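Anthranilate-CoA ligase (Stigmatella aurantiaca, PDB 4WV3) is an AMP-binding enzyme of the ANL superfamily, in which a large N-terminal domain is joined to a small mobile C-terminal domain. Local coordinates at residues A[46-51]-A[150-155]; A[55-60]-A[108-113]; A[202-207]-A[287-292]; A[208-213]-A[260-265]; A[417-422]-A[454-459]. All coordinates share one frame; numbering follows the deposited sequence.

Interaction 1: A[46-51]-A[150-155]; sequences NQVGNA and DWIRPQ
W151, on the short helix 148-152, meets helix 38-54 with its CG anti to the backbone N (chi1 178°), which lays one face of the indole over A51. The A51 methyl stands toward the rim of that face, its CB 3.4 Å from W151 CE2, in a CH-pi contact. A water joins A51 O to W151 NE1, the latter bond weak. I152 follows, its CG2 side by side with V48 CG2 at 4.0 Å, while its chain crosses that of Q47 at about a right angle. R153 turns away, its NH1 in a 2.6 Å salt bridge with D150 OD1. Q155 bends at chi2 (-65°), so that its CG rests 3.7 Å from A51 CB and its amide folds back over N50 and A51. Its backbone O accepts Q47 NE2 at 2.9 Å, in the carbonyl plane. Next door, N46 ND2 reaches T157 O and N50 ND2 reaches T158 O and P156 O. The contact is thus an apolar core flanked by neutral carboxamides of one helix, which supply donors to the backbone carbonyls of 155-158, with the charged pair left at the exposed side.

Interaction 2: A[55-60]-A[108-113]; sequences LGVRFG and ARVLIV
The guanidinium of R109 works by its edge: L55 O lies in its plane, gripped end-on by NH1 and NH2 together, whereas G56 O and V57 N approach obliquely and nothing of 55-60 lies over either face. The two bonds differ. R109 NH2 meets L55 O at 2.9 Å in the carbonyl plane, and R109 NH1 meets the same L55 O at 3.1 Å from 30° above that plane. A bend at chi3 (61°) swings the group round to this position. The carbonyl belongs to the exit of helix 38-54, where G56, with positive phi, closes a Schellman motif. Beside this polar grip, V110 opens strand 110-114 of the parallel sheet with both methyls engaged: CG1 lies 3.7 Å from L55 CD1, and CG2 lies 3.7 Å from V57 CG2. R109 NH2 also has a long, weak ion pair with E132. With the V110 methyls covering L55 and V57, the cation faces the carbonyl end of the helix, a position probably favourable to the helix dipole.

Interaction 3: A[202-207]-A[287-292]; sequences NVLGLR and LRLCVS
R207 lays its guanidinium flat on that of R288, centres 3.5 Å apart and planes 16° from parallel, the two chains reaching tip to tip. The stack closes the outer end of a helix-on-sheet contact in the large ANL domain, where the exit of helix 191-204 passes over strand 289-292 of the mixed central sheet. Two cations so close would repel; D210, which forms a salt bridge with R288 NH2 and accepts a bond from R207 N, probably offsets part of that cost. Both arginines start with CG in the crowded position between backbone N and carbonyl carbon, but R288 then runs extended to NE while R207 bends at chi2. Deeper in, the packing turns apolar. L204 CD1 meets V291 CG2 tip to tip at 3.8 Å and slides past L289 CD1 at 4.1 Å, with W199 touching both L204 and V291. The V291 side chain is about 7 Å from the bound 5'-O-[(S)-[(2-aminobenzoyl)oxy](hydroxy)phosphoryl]adenosine. At the helix exit, where G205 has positive phi, a water donates to L204 O and accepts from R288 NH1. R288 NH2 binds G205 O at 3.1 Å, in the plane of its own guanidinium but 50° above the plane of the carbonyl.

Interaction 4: A[208-213]-A[260-265]; sequences ESDRTF and PTIFYN
T261 OG1 is used in both senses: it accepts R211 N at 2.8 Å along a nearly straight line (166°) and donates at 2.9 Å to OD1 of D210, whose OD2 is taken by R288, from above the carboxylate plane. R211 O takes two donors, T261 N at 2.7 Å in the carbonyl plane and I262 N at 3.1 Å from above it. Beyond this fork F213 N is bound to I262 O at 2.9 Å and Y264 N to F213 O at 2.9 Å. These are parallel neighbours in the mixed sheet of the large domain, strands 211-214 and 262-265. Further polar ends are met outside: R211 NE by S237, R211 NH1 by F258 O, T212 OG1 by N227. On the face bearing F213 and F263, covered by helix 248-258, the two rings lie obliquely side by side, F213 CD2 3.5 Å from F263 CD1. P260 CB packs on the same side, 3.7 Å from F213 CB. The Y264 ring turns its edge to T212.

Interaction 5: A[417-422]-A[454-459]; sequences LKVGGI and IKPKAF
V419 supplies the main bump: both of its methyls lie against I454 O. CG2 is 3.4 Å from I454 O and 3.9 Å from P456 CD, while CG1 rests 4.0 Å from K455 CD, on the near side of a lysine chain whose NZ goes off to a salt bridge with D449. The answering bump comes from the other segment. I454 pushes CG2 into the hollow between L417 and V419, with K418 O as its floor, 3.6 Å from that methyl. L417 lies against the proline ring; its CG takes the crowded position between backbone N and carbonyl carbon (chi1 38°), and its side chain crosses P456 at about a right angle, with CD1 3.9 Å from P456 CG. The interlock is purely one of shape, with no hydrogen bonds between the segments, as suits strand segments whose axes are 120° apart in direction and pass 6.1 Å from each other. Beyond V419 a type I' turn through G420 and G421 returns the chain toward strand 422-424, and K418 has a cation-pi contact with W423. A two-stranded hairpin packed against a three-stranded sheet is characteristic of the small C-terminal domain of ANL enzymes.

How the interactions relate
The five contacts form two tight pairs and an outlier. Interactions 1 and 2, centres 13 Å apart, share an apolar seam in which W151 CZ2 of the first lies 3.6 Å from L55 CD1 of the second, just past the end of helix 38-54. Interactions 3 and 4 are closer still, centres 7 Å apart: strands 262-265 and 289-292 are sheet neighbours, and V291 N lies 2.7 Å from F263 O in a probable hydrogen bond. This pair lies near the bound 5'-O-[(S)-[(2-aminobenzoyl)oxy](hydroxy)phosphoryl]adenosine, about 8 Å from the side chain of Y264. Interaction 5 stands alone, about 18 Å at nearest atoms from interactions 3 and 4 and about 43 Å from interaction 1.

Interaction 1: A[46-51]-A[150-155]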
# COMPACT_ATOMS: atom_id res chain seq x y z
N ASN A 46 -6.94 24.43 -7.05
CA ASN A 46 -6.57 25.82 -6.84
C ASN A 46 -7.56 26.53 -5.92
O ASN A 46 -7.19 27.44 -5.17
CB ASN A 46 -6.45 26.57 -8.17
CG ASN A 46 -5.28 26.08 -9.00
OD1 ASN A 46 -4.33 25.51 -8.48
ND2 ASN A 46 -5.35 26.31 -10.31
N GLN A 47 -8.81 26.11 -5.97
CA GLN A 47 -9.84 26.63 -5.08
C GLN A 47 -9.59 26.13 -3.66
O GLN A 47 -9.75 26.88 -2.69
CB GLN A 47 -11.23 26.21 -5.54
CG GLN A 47 -11.69 26.92 -6.81
CD GLN A 47 -13.10 26.53 -7.21
OE1 GLN A 47 -13.45 25.35 -7.21
NE2 GLN A 47 -13.91 27.52 -7.55
N VAL A 48 -9.19 24.87 -3.54
CA VAL A 48 -8.85 24.28 -2.25
C VAL A 48 -7.66 25.00 -1.63
O VAL A 48 -7.67 25.36 -0.46
CB VAL A 48 -8.55 22.78 -2.37
CG1 VAL A 48 -7.92 22.24 -1.09
CG2 VAL A 48 -9.81 22.01 -2.71
N GLY A 49 -6.62 25.21 -2.44
CA GLY A 49 -5.43 25.92 -2.00
C GLY A 49 -5.74 27.32 -1.52
O GLY A 49 -5.25 27.76 -0.48
N ASN A 50 -6.57 28.04 -2.28
CA ASN A 50 -7.00 29.38 -1.90
C ASN A 50 -7.88 29.36 -0.64
O ASN A 50 -7.76 30.23 0.21
CB ASN A 50 -7.75 30.05 -3.05
CG ASN A 50 -6.83 30.57 -4.13
OD1 ASN A 50 -5.75 31.09 -3.84
ND2 ASN A 50 -7.24 30.42 -5.38
N ALA A 51 -8.75 28.36 -0.55
CA ALA A 51 -9.65 28.24 0.60
C ALA A 51 -8.88 27.93 1.88
O ALA A 51 -9.27 28.37 2.96
CB ALA A 51 -10.70 27.18 0.33
N ASP A 150 -19.41 24.50 -0.58
CA ASP A 150 -19.62 25.89 -0.18
C ASP A 150 -18.30 26.55 0.20
O ASP A 150 -18.16 27.77 0.12
CB ASP A 150 -20.59 25.96 1.00
CG ASP A 150 -21.93 25.32 0.70
OD1 ASP A 150 -22.36 25.37 -0.48
OD2 ASP A 150 -22.56 24.78 1.63
N TRP A 151 -17.34 25.73 0.59
CA TRP A 151 -16.04 26.20 1.06
C TRP A 151 -15.14 26.62 -0.10
O TRP A 151 -14.35 27.56 0.03
CB TRP A 151 -15.38 25.10 1.89
CG TRP A 151 -14.02 25.42 2.41
CD1 TRP A 151 -13.65 26.51 3.15
CD2 TRP A 151 -12.84 24.63 2.26
NE1 TRP A 151 -12.31 26.45 3.46
CE2 TRP A 151 -11.79 25.30 2.92
CE3 TRP A 151 -12.56 23.41 1.62
CZ2 TRP A 151 -10.49 24.80 2.96
CZ3 TRP A 151 -11.27 22.92 1.67
CH2 TRP A 151 -10.25 23.61 2.33
N ILE A 152 -15.26 25.93 -1.23
CA ILE A 152 -14.41 26.21 -2.38
C ILE A 152 -15.10 27.08 -3.42
O ILE A 152 -14.47 27.55 -4.37
CB ILE A 152 -13.96 24.90 -3.07
CG1 ILE A 152 -15.16 24.18 -3.69
CG2 ILE A 152 -13.23 24.00 -2.09
CD1 ILE A 152 -14.79 22.95 -4.49
N ARG A 153 -16.40 27.30 -3.24
CA ARG A 153 -17.20 28.05 -4.21
C ARG A 153 -16.74 29.49 -4.49
O ARG A 153 -16.55 29.85 -5.65
CB ARG A 153 -18.69 28.00 -3.85
CG ARG A 153 -19.57 28.83 -4.77
CD ARG A 153 -21.05 28.54 -4.55
NE ARG A 153 -21.39 27.16 -4.88
CZ ARG A 153 -21.70 26.23 -3.98
NH1 ARG A 153 -21.74 26.54 -2.70
NH2 ARG A 153 -22.00 25.00 -4.38
N PRO A 154 -16.56 30.31 -3.44
CA PRO A 154 -16.18 31.69 -3.75
C PRO A 154 -14.71 31.84 -4.16
O PRO A 154 -14.33 32.88 -4.68
CB PRO A 154 -16.43 32.42 -2.43
CG PRO A 154 -16.20 31.39 -1.40
CD PRO A 154 -16.71 30.10 -1.99
N GLN A 155 -13.91 30.80 -3.93
CA GLN A 155 -12.49 30.86 -4.23
C GLN A 155 -12.21 30.81 -5.74
O GLN A 155 -12.84 30.04 -6.46
CB GLN A 155 -11.74 29.72 -3.53
CG GLN A 155 -11.86 29.75 -2.01
CD GLN A 155 -11.20 30.96 -1.39
OE1 GLN A 155 -10.39 31.64 -2.02
NE2 GLN A 155 -11.53 31.23 -0.13
O HOH W 1 -11.73 29.54 3.72

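Interaction 2: A[55-60]-A[108-113]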
# COMPACT_ATOMS: atom_id res chain seq x y z
N LEU A 55 -8.24 29.87 5.74
CA LEU A 55 -8.23 29.22 7.04
C LEU A 55 -6.88 29.41 7.73
O LEU A 55 -6.66 28.91 8.84
CB LEU A 55 -8.57 27.73 6.91
CG LEU A 55 -9.94 27.40 6.33
CD1 LEU A 55 -10.19 25.90 6.35
CD2 LEU A 55 -11.04 28.14 7.07
N GLY A 56 -5.98 30.13 7.07
CA GLY A 56 -4.70 30.48 7.65
C GLY A 56 -3.62 29.43 7.48
O GLY A 56 -2.57 29.50 8.14
N VAL A 57 -3.85 28.46 6.61
CA VAL A 57 -2.88 27.40 6.36
C VAL A 57 -1.63 27.96 5.68
O VAL A 57 -1.73 28.73 4.73
CB VAL A 57 -3.47 26.27 5.51
CG1 VAL A 57 -2.42 25.21 5.21
CG2 VAL A 57 -4.67 25.65 6.20
N ARG A 58 -0.46 27.58 6.18
CA ARG A 58 0.79 28.08 5.64
C ARG A 58 1.71 26.97 5.15
O ARG A 58 1.43 25.78 5.35
CB ARG A 58 1.53 28.92 6.69
CG ARG A 58 0.79 30.17 7.13
CD ARG A 58 1.62 30.95 8.13
NE ARG A 58 0.93 32.16 8.58
CZ ARG A 58 1.44 33.01 9.47
NH1 ARG A 58 2.63 32.78 10.01
NH2 ARG A 58 0.75 34.09 9.82
N PHE A 59 2.80 27.37 4.51
CA PHE A 59 3.83 26.45 4.05
C PHE A 59 4.39 25.65 5.22
O PHE A 59 4.77 26.22 6.25
CB PHE A 59 4.96 27.25 3.39
CG PHE A 59 5.98 26.41 2.68
CD1 PHE A 59 5.94 26.25 1.31
CD2 PHE A 59 7.01 25.79 3.39
CE1 PHE A 59 6.88 25.49 0.65
CE2 PHE A 59 7.95 25.02 2.74
CZ PHE A 59 7.89 24.87 1.37
N GLY A 60 4.44 24.33 5.07
CA GLY A 60 5.03 23.47 6.07
C GLY A 60 4.07 22.99 7.14
O GLY A 60 4.46 22.28 8.07
N ALA A 108 -2.44 19.30 13.20
CA ALA A 108 -3.33 19.72 12.12
C ALA A 108 -4.30 20.81 12.56
O ALA A 108 -5.11 20.61 13.46
CB ALA A 108 -4.09 18.52 11.57
N ARG A 109 -4.21 21.97 11.91
CA ARG A 109 -5.12 23.07 12.18
C ARG A 109 -6.44 22.88 11.44
O ARG A 109 -7.50 23.29 11.91
CB ARG A 109 -4.50 24.41 11.79
CG ARG A 109 -3.39 24.89 12.71
CD ARG A 109 -2.91 26.29 12.31
NE ARG A 109 -3.98 27.29 12.39
CZ ARG A 109 -4.66 27.74 11.34
NH1 ARG A 109 -4.39 27.30 10.12
NH2 ARG A 109 -5.62 28.65 11.51
N VAL A 110 -6.35 22.27 10.26
CA VAL A 110 -7.53 22.05 9.42
C VAL A 110 -7.68 20.58 9.07
O VAL A 110 -6.71 19.90 8.73
CB VAL A 110 -7.44 22.88 8.12
CG1 VAL A 110 -8.67 22.65 7.25
CG2 VAL A 110 -7.30 24.36 8.45
N LEU A 111 -8.91 20.07 9.17
CA LEU A 111 -9.20 18.69 8.80
C LEU A 111 -10.26 18.63 7.71
O LEU A 111 -11.34 19.22 7.83
CB LEU A 111 -9.67 17.88 10.01
CG LEU A 111 -10.17 16.47 9.68
CD1 LEU A 111 -9.03 15.59 9.20
CD2 LEU A 111 -10.87 15.84 10.88
N ILE A 112 -9.96 17.91 6.63
CA ILE A 112 -10.93 17.64 5.58
C ILE A 112 -11.43 16.20 5.74
O ILE A 112 -10.70 15.25 5.49
CB ILE A 112 -10.33 17.83 4.19
CG1 ILE A 112 -9.76 19.25 4.05
CG2 ILE A 112 -11.38 17.57 3.12
CD1 ILE A 112 -9.09 19.51 2.72
N VAL A 113 -12.68 16.06 6.16
CA VAL A 113 -13.22 14.75 6.50
C VAL A 113 -14.56 14.49 5.81
O VAL A 113 -15.33 15.41 5.56
CB VAL A 113 -13.37 14.60 8.04
CG1 VAL A 113 -14.42 15.57 8.58
CG2 VAL A 113 -13.70 13.17 8.43

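Interaction 3: A[202-207]-A[287-292]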
# COMPACT_ATOMS: atom_id res chain seq x y z
N ASN A 202 9.75 3.25 -16.01
CA ASN A 202 10.87 2.39 -16.35
C ASN A 202 10.62 0.89 -16.14
O ASN A 202 11.25 0.06 -16.79
CB ASN A 202 12.13 2.81 -15.58
CG ASN A 202 12.55 4.23 -15.90
OD1 ASN A 202 12.12 4.81 -16.90
ND2 ASN A 202 13.41 4.79 -15.06
N VAL A 203 9.71 0.56 -15.23
CA VAL A 203 9.46 -0.84 -14.90
C VAL A 203 8.07 -1.32 -15.33
O VAL A 203 7.94 -2.28 -16.09
CB VAL A 203 9.66 -1.12 -13.40
CG1 VAL A 203 9.40 -2.59 -13.09
CG2 VAL A 203 11.06 -0.72 -12.97
N LEU A 204 7.04 -0.64 -14.83
CA LEU A 204 5.67 -1.01 -15.16
C LEU A 204 5.35 -0.68 -16.61
O LEU A 204 4.67 -1.44 -17.30
CB LEU A 204 4.68 -0.31 -14.23
CG LEU A 204 3.21 -0.67 -14.46
CD1 LEU A 204 2.99 -2.16 -14.24
CD2 LEU A 204 2.30 0.15 -13.56
N GLY A 205 5.86 0.46 -17.08
CA GLY A 205 5.65 0.87 -18.45
C GLY A 205 4.35 1.62 -18.66
O GLY A 205 3.70 1.47 -19.69
N LEU A 206 3.98 2.43 -17.67
CA LEU A 206 2.78 3.26 -17.78
C LEU A 206 2.89 4.26 -18.92
O LEU A 206 3.93 4.89 -19.11
CB LEU A 206 2.52 4.01 -16.47
CG LEU A 206 1.65 3.29 -15.43
CD1 LEU A 206 1.38 4.20 -14.25
CD2 LEU A 206 0.35 2.81 -16.06
N ARG A 207 1.81 4.41 -19.68
CA ARG A 207 1.77 5.34 -20.79
C ARG A 207 0.48 6.15 -20.79
O ARG A 207 -0.42 5.90 -19.99
CB ARG A 207 1.95 4.60 -22.12
CG ARG A 207 1.04 3.40 -22.29
CD ARG A 207 1.71 2.32 -23.13
NE ARG A 207 0.83 1.18 -23.37
CZ ARG A 207 1.24 0.01 -23.86
NH1 ARG A 207 2.52 -0.18 -24.16
NH2 ARG A 207 0.37 -0.97 -24.04
N LEU A 287 -8.06 -4.92 -19.16
CA LEU A 287 -6.81 -5.12 -18.44
C LEU A 287 -5.71 -5.63 -19.37
O LEU A 287 -5.91 -6.58 -20.12
CB LEU A 287 -7.01 -6.11 -17.30
CG LEU A 287 -7.07 -5.56 -15.87
CD1 LEU A 287 -7.84 -4.25 -15.81
CD2 LEU A 287 -7.70 -6.58 -14.94
N ARG A 288 -4.54 -4.98 -19.32
CA ARG A 288 -3.38 -5.46 -20.05
C ARG A 288 -2.30 -5.90 -19.07
O ARG A 288 -1.45 -6.72 -19.39
CB ARG A 288 -2.84 -4.38 -21.00
CG ARG A 288 -2.12 -3.22 -20.32
CD ARG A 288 -1.61 -2.22 -21.35
NE ARG A 288 -0.85 -1.13 -20.74
CZ ARG A 288 0.47 -1.13 -20.61
NH1 ARG A 288 1.19 -2.15 -21.05
NH2 ARG A 288 1.08 -0.09 -20.05
N LEU A 289 -2.37 -5.35 -17.86
CA LEU A 289 -1.43 -5.69 -16.80
C LEU A 289 -2.08 -5.57 -15.43
O LEU A 289 -2.96 -4.74 -15.22
CB LEU A 289 -0.19 -4.79 -16.86
CG LEU A 289 0.93 -5.18 -17.82
CD1 LEU A 289 2.07 -4.17 -17.75
CD2 LEU A 289 1.43 -6.58 -17.52
N CYS A 290 -1.62 -6.40 -14.50
CA CYS A 290 -2.06 -6.31 -13.11
C CYS A 290 -0.85 -6.19 -12.20
O CYS A 290 0.24 -6.68 -12.53
CB CYS A 290 -2.90 -7.53 -12.72
SG CYS A 290 -4.53 -7.59 -13.51
N VAL A 291 -1.03 -5.54 -11.06
CA VAL A 291 0.06 -5.33 -10.11
C VAL A 291 -0.34 -5.82 -8.72
O VAL A 291 -1.46 -5.59 -8.27
CB VAL A 291 0.46 -3.84 -10.03
CG1 VAL A 291 1.62 -3.64 -9.07
CG2 VAL A 291 0.80 -3.30 -11.41
N SER A 292 0.58 -6.52 -8.06
CA SER A 292 0.35 -7.01 -6.71
C SER A 292 1.46 -6.57 -5.76
O SER A 292 2.63 -6.54 -6.13
CB SER A 292 0.25 -8.54 -6.70
OG SER A 292 0.06 -9.03 -5.39
O HOH W 2 4.21 -2.09 -19.87

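Interaction 4: A[208-213]-A[260-265]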
# COMPACT_ATOMS: atom_id res chain seq x y z
N GLU A 208 0.40 7.13 -21.69
CA GLU A 208 -0.72 8.07 -21.73
C GLU A 208 -2.06 7.38 -22.05
O GLU A 208 -3.11 7.83 -21.61
CB GLU A 208 -0.43 9.19 -22.73
CG GLU A 208 -1.50 10.27 -22.82
CD GLU A 208 -2.50 10.01 -23.92
OE1 GLU A 208 -2.21 9.17 -24.80
OE2 GLU A 208 -3.58 10.63 -23.91
N SER A 209 -2.00 6.30 -22.82
CA SER A 209 -3.20 5.58 -23.22
C SER A 209 -3.74 4.68 -22.11
O SER A 209 -4.84 4.13 -22.23
CB SER A 209 -2.94 4.76 -24.48
OG SER A 209 -1.89 3.83 -24.27
N ASP A 210 -2.97 4.52 -21.04
CA ASP A 210 -3.36 3.65 -19.93
C ASP A 210 -4.44 4.25 -19.04
O ASP A 210 -4.70 5.46 -19.08
CB ASP A 210 -2.15 3.28 -19.08
CG ASP A 210 -1.35 2.12 -19.66
OD1 ASP A 210 -1.97 1.20 -20.23
OD2 ASP A 210 -0.11 2.14 -19.55
N ARG A 211 -5.07 3.39 -18.24
CA ARG A 211 -6.04 3.81 -17.24
C ARG A 211 -5.91 2.92 -16.02
O ARG A 211 -6.15 1.71 -16.10
CB ARG A 211 -7.46 3.75 -17.80
CG ARG A 211 -8.54 4.03 -16.77
CD ARG A 211 -9.90 4.13 -17.44
NE ARG A 211 -9.92 5.19 -18.44
CZ ARG A 211 -10.94 5.43 -19.26
NH1 ARG A 211 -12.03 4.68 -19.20
NH2 ARG A 211 -10.87 6.42 -20.14
N THR A 212 -5.53 3.50 -14.89
CA THR A 212 -5.25 2.73 -13.69
C THR A 212 -6.47 2.56 -12.79
O THR A 212 -7.38 3.38 -12.79
CB THR A 212 -4.12 3.37 -12.85
OG1 THR A 212 -4.49 4.71 -12.50
CG2 THR A 212 -2.82 3.39 -13.64
N PHE A 213 -6.47 1.46 -12.04
CA PHE A 213 -7.48 1.23 -11.01
C PHE A 213 -6.89 0.38 -9.90
O PHE A 213 -6.53 -0.78 -10.11
CB PHE A 213 -8.72 0.56 -11.60
CG PHE A 213 -9.69 0.06 -10.56
CD1 PHE A 213 -10.14 0.89 -9.55
CD2 PHE A 213 -10.16 -1.25 -10.61
CE1 PHE A 213 -11.03 0.43 -8.59
CE2 PHE A 213 -11.05 -1.71 -9.65
CZ PHE A 213 -11.48 -0.87 -8.65
N PRO A 260 -10.47 -0.08 -16.94
CA PRO A 260 -9.07 0.32 -16.76
C PRO A 260 -8.14 -0.68 -17.44
O PRO A 260 -8.55 -1.80 -17.73
CB PRO A 260 -8.89 0.25 -15.24
CG PRO A 260 -9.83 -0.82 -14.82
CD PRO A 260 -11.02 -0.72 -15.73
N THR A 261 -6.90 -0.27 -17.70
CA THR A 261 -5.94 -1.15 -18.35
C THR A 261 -4.94 -1.72 -17.35
O THR A 261 -4.30 -2.73 -17.61
CB THR A 261 -5.17 -0.41 -19.47
OG1 THR A 261 -4.51 0.74 -18.93
CG2 THR A 261 -6.13 0.03 -20.56
N ILE A 262 -4.83 -1.07 -16.20
CA ILE A 262 -3.93 -1.50 -15.14
C ILE A 262 -4.71 -1.70 -13.84
O ILE A 262 -5.50 -0.84 -13.45
CB ILE A 262 -2.81 -0.48 -14.90
CG1 ILE A 262 -2.15 -0.07 -16.22
CG2 ILE A 262 -1.77 -1.03 -13.93
CD1 ILE A 262 -1.44 -1.21 -16.93
N PHE A 263 -4.48 -2.83 -13.18
CA PHE A 263 -5.19 -3.13 -11.94
C PHE A 263 -4.24 -3.45 -10.79
O PHE A 263 -3.40 -4.34 -10.91
CB PHE A 263 -6.17 -4.30 -12.16
CG PHE A 263 -6.96 -4.67 -10.93
CD1 PHE A 263 -7.75 -3.73 -10.30
CD2 PHE A 263 -6.91 -5.95 -10.43
CE1 PHE A 263 -8.48 -4.07 -9.17
CE2 PHE A 263 -7.64 -6.30 -9.30
CZ PHE A 263 -8.43 -5.35 -8.68
N TYR A 264 -4.38 -2.71 -9.70
CA TYR A 264 -3.55 -2.94 -8.51
C TYR A 264 -4.37 -3.60 -7.41
O TYR A 264 -5.53 -3.26 -7.20
CB TYR A 264 -2.99 -1.61 -7.98
CG TYR A 264 -2.19 -0.79 -8.97
CD1 TYR A 264 -2.83 -0.03 -9.94
CD2 TYR A 264 -0.81 -0.76 -8.91
CE1 TYR A 264 -2.10 0.73 -10.83
CE2 TYR A 264 -0.07 -0.01 -9.80
CZ TYR A 264 -0.73 0.74 -10.76
OH TYR A 264 0.00 1.50 -11.65
N ASN A 265 -3.75 -4.54 -6.71
CA ASN A 265 -4.40 -5.22 -5.59
C ASN A 265 -3.39 -5.97 -4.73
O ASN A 265 -2.20 -6.01 -5.05
CB ASN A 265 -5.48 -6.19 -6.10
CG ASN A 265 -6.55 -6.46 -5.07
OD1 ASN A 265 -6.35 -6.25 -3.88
ND2 ASN A 265 -7.70 -6.95 -5.53

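Interaction 5: A[417-422]-A[454-459]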
# COMPACT_ATOMS: atom_id res chain seq x y z
N LEU A 417 10.08 -17.73 11.96
CA LEU A 417 10.04 -18.63 13.10
C LEU A 417 11.25 -19.56 13.11
O LEU A 417 11.71 -20.02 12.07
CB LEU A 417 8.73 -19.42 13.15
CG LEU A 417 8.08 -19.92 11.86
CD1 LEU A 417 7.29 -21.19 12.14
CD2 LEU A 417 7.16 -18.86 11.27
N LYS A 418 11.77 -19.83 14.31
CA LYS A 418 12.94 -20.68 14.47
C LYS A 418 12.55 -22.05 15.01
O LYS A 418 12.16 -22.17 16.17
CB LYS A 418 13.96 -20.02 15.40
CG LYS A 418 15.19 -20.87 15.69
CD LYS A 418 16.04 -20.26 16.79
CE LYS A 418 16.69 -18.96 16.34
NZ LYS A 418 17.66 -19.17 15.23
N VAL A 419 12.66 -23.07 14.17
CA VAL A 419 12.31 -24.43 14.58
C VAL A 419 13.54 -25.33 14.59
O VAL A 419 14.04 -25.72 13.53
CB VAL A 419 11.24 -25.03 13.66
CG1 VAL A 419 10.88 -26.44 14.12
CG2 VAL A 419 10.00 -24.14 13.63
N GLY A 420 14.02 -25.66 15.78
CA GLY A 420 15.19 -26.51 15.94
C GLY A 420 16.47 -25.82 15.51
O GLY A 420 17.38 -26.46 14.99
N GLY A 421 16.53 -24.51 15.72
CA GLY A 421 17.70 -23.73 15.35
C GLY A 421 17.64 -23.22 13.92
O GLY A 421 18.27 -22.21 13.59
N ILE A 422 16.88 -23.91 13.08
CA ILE A 422 16.75 -23.54 11.68
C ILE A 422 15.61 -22.55 11.48
O ILE A 422 14.52 -22.73 12.02
CB ILE A 422 16.49 -24.78 10.80
CG1 ILE A 422 17.31 -25.97 11.29
CG2 ILE A 422 16.79 -24.47 9.34
CD1 ILE A 422 17.01 -27.26 10.56
N ILE A 454 9.14 -24.00 19.65
CA ILE A 454 8.33 -23.31 18.64
C ILE A 454 8.12 -24.18 17.41
O ILE A 454 9.08 -24.69 16.82
CB ILE A 454 8.92 -21.92 18.27
CG1 ILE A 454 8.34 -20.83 19.16
CG2 ILE A 454 8.62 -21.58 16.81
CD1 ILE A 454 8.61 -21.00 20.64
N LYS A 455 6.86 -24.36 17.04
CA LYS A 455 6.48 -25.16 15.89
C LYS A 455 5.51 -24.36 15.03
O LYS A 455 4.77 -23.52 15.54
CB LYS A 455 5.81 -26.46 16.34
CG LYS A 455 6.70 -27.34 17.19
CD LYS A 455 7.91 -27.82 16.42
CE LYS A 455 8.85 -28.62 17.30
NZ LYS A 455 8.18 -29.81 17.90
N PRO A 456 5.52 -24.60 13.71
CA PRO A 456 4.64 -23.88 12.79
C PRO A 456 3.16 -24.20 13.02
O PRO A 456 2.80 -25.38 13.11
CB PRO A 456 5.07 -24.37 11.41
CG PRO A 456 6.45 -24.92 11.61
CD PRO A 456 6.45 -25.49 12.99
N LYS A 457 2.33 -23.17 13.12
CA LYS A 457 0.89 -23.35 13.17
C LYS A 457 0.24 -22.59 12.02
O LYS A 457 0.53 -21.42 11.80
CB LYS A 457 0.32 -22.86 14.50
CG LYS A 457 -1.20 -22.77 14.50
CD LYS A 457 -1.74 -22.40 15.87
CE LYS A 457 -1.45 -23.49 16.89
NZ LYS A 457 -2.08 -23.19 18.21
N ALA A 458 -0.65 -23.26 11.30
CA ALA A 458 -1.28 -22.67 10.13
C ALA A 458 -2.75 -22.33 10.37
O ALA A 458 -3.56 -23.20 10.68
CB ALA A 458 -1.14 -23.58 8.93
N PHE A 459 -3.08 -21.05 10.22
CA PHE A 459 -4.47 -20.61 10.27
C PHE A 459 -5.00 -20.50 8.85
O PHE A 459 -4.57 -19.64 8.08
CB PHE A 459 -4.59 -19.26 10.99
CG PHE A 459 -4.19 -19.31 12.44
CD1 PHE A 459 -5.14 -19.56 13.42
CD2 PHE A 459 -2.87 -19.12 12.82
CE1 PHE A 459 -4.78 -19.61 14.75
CE2 PHE A 459 -2.51 -19.17 14.15
CZ PHE A 459 -3.46 -19.41 15.12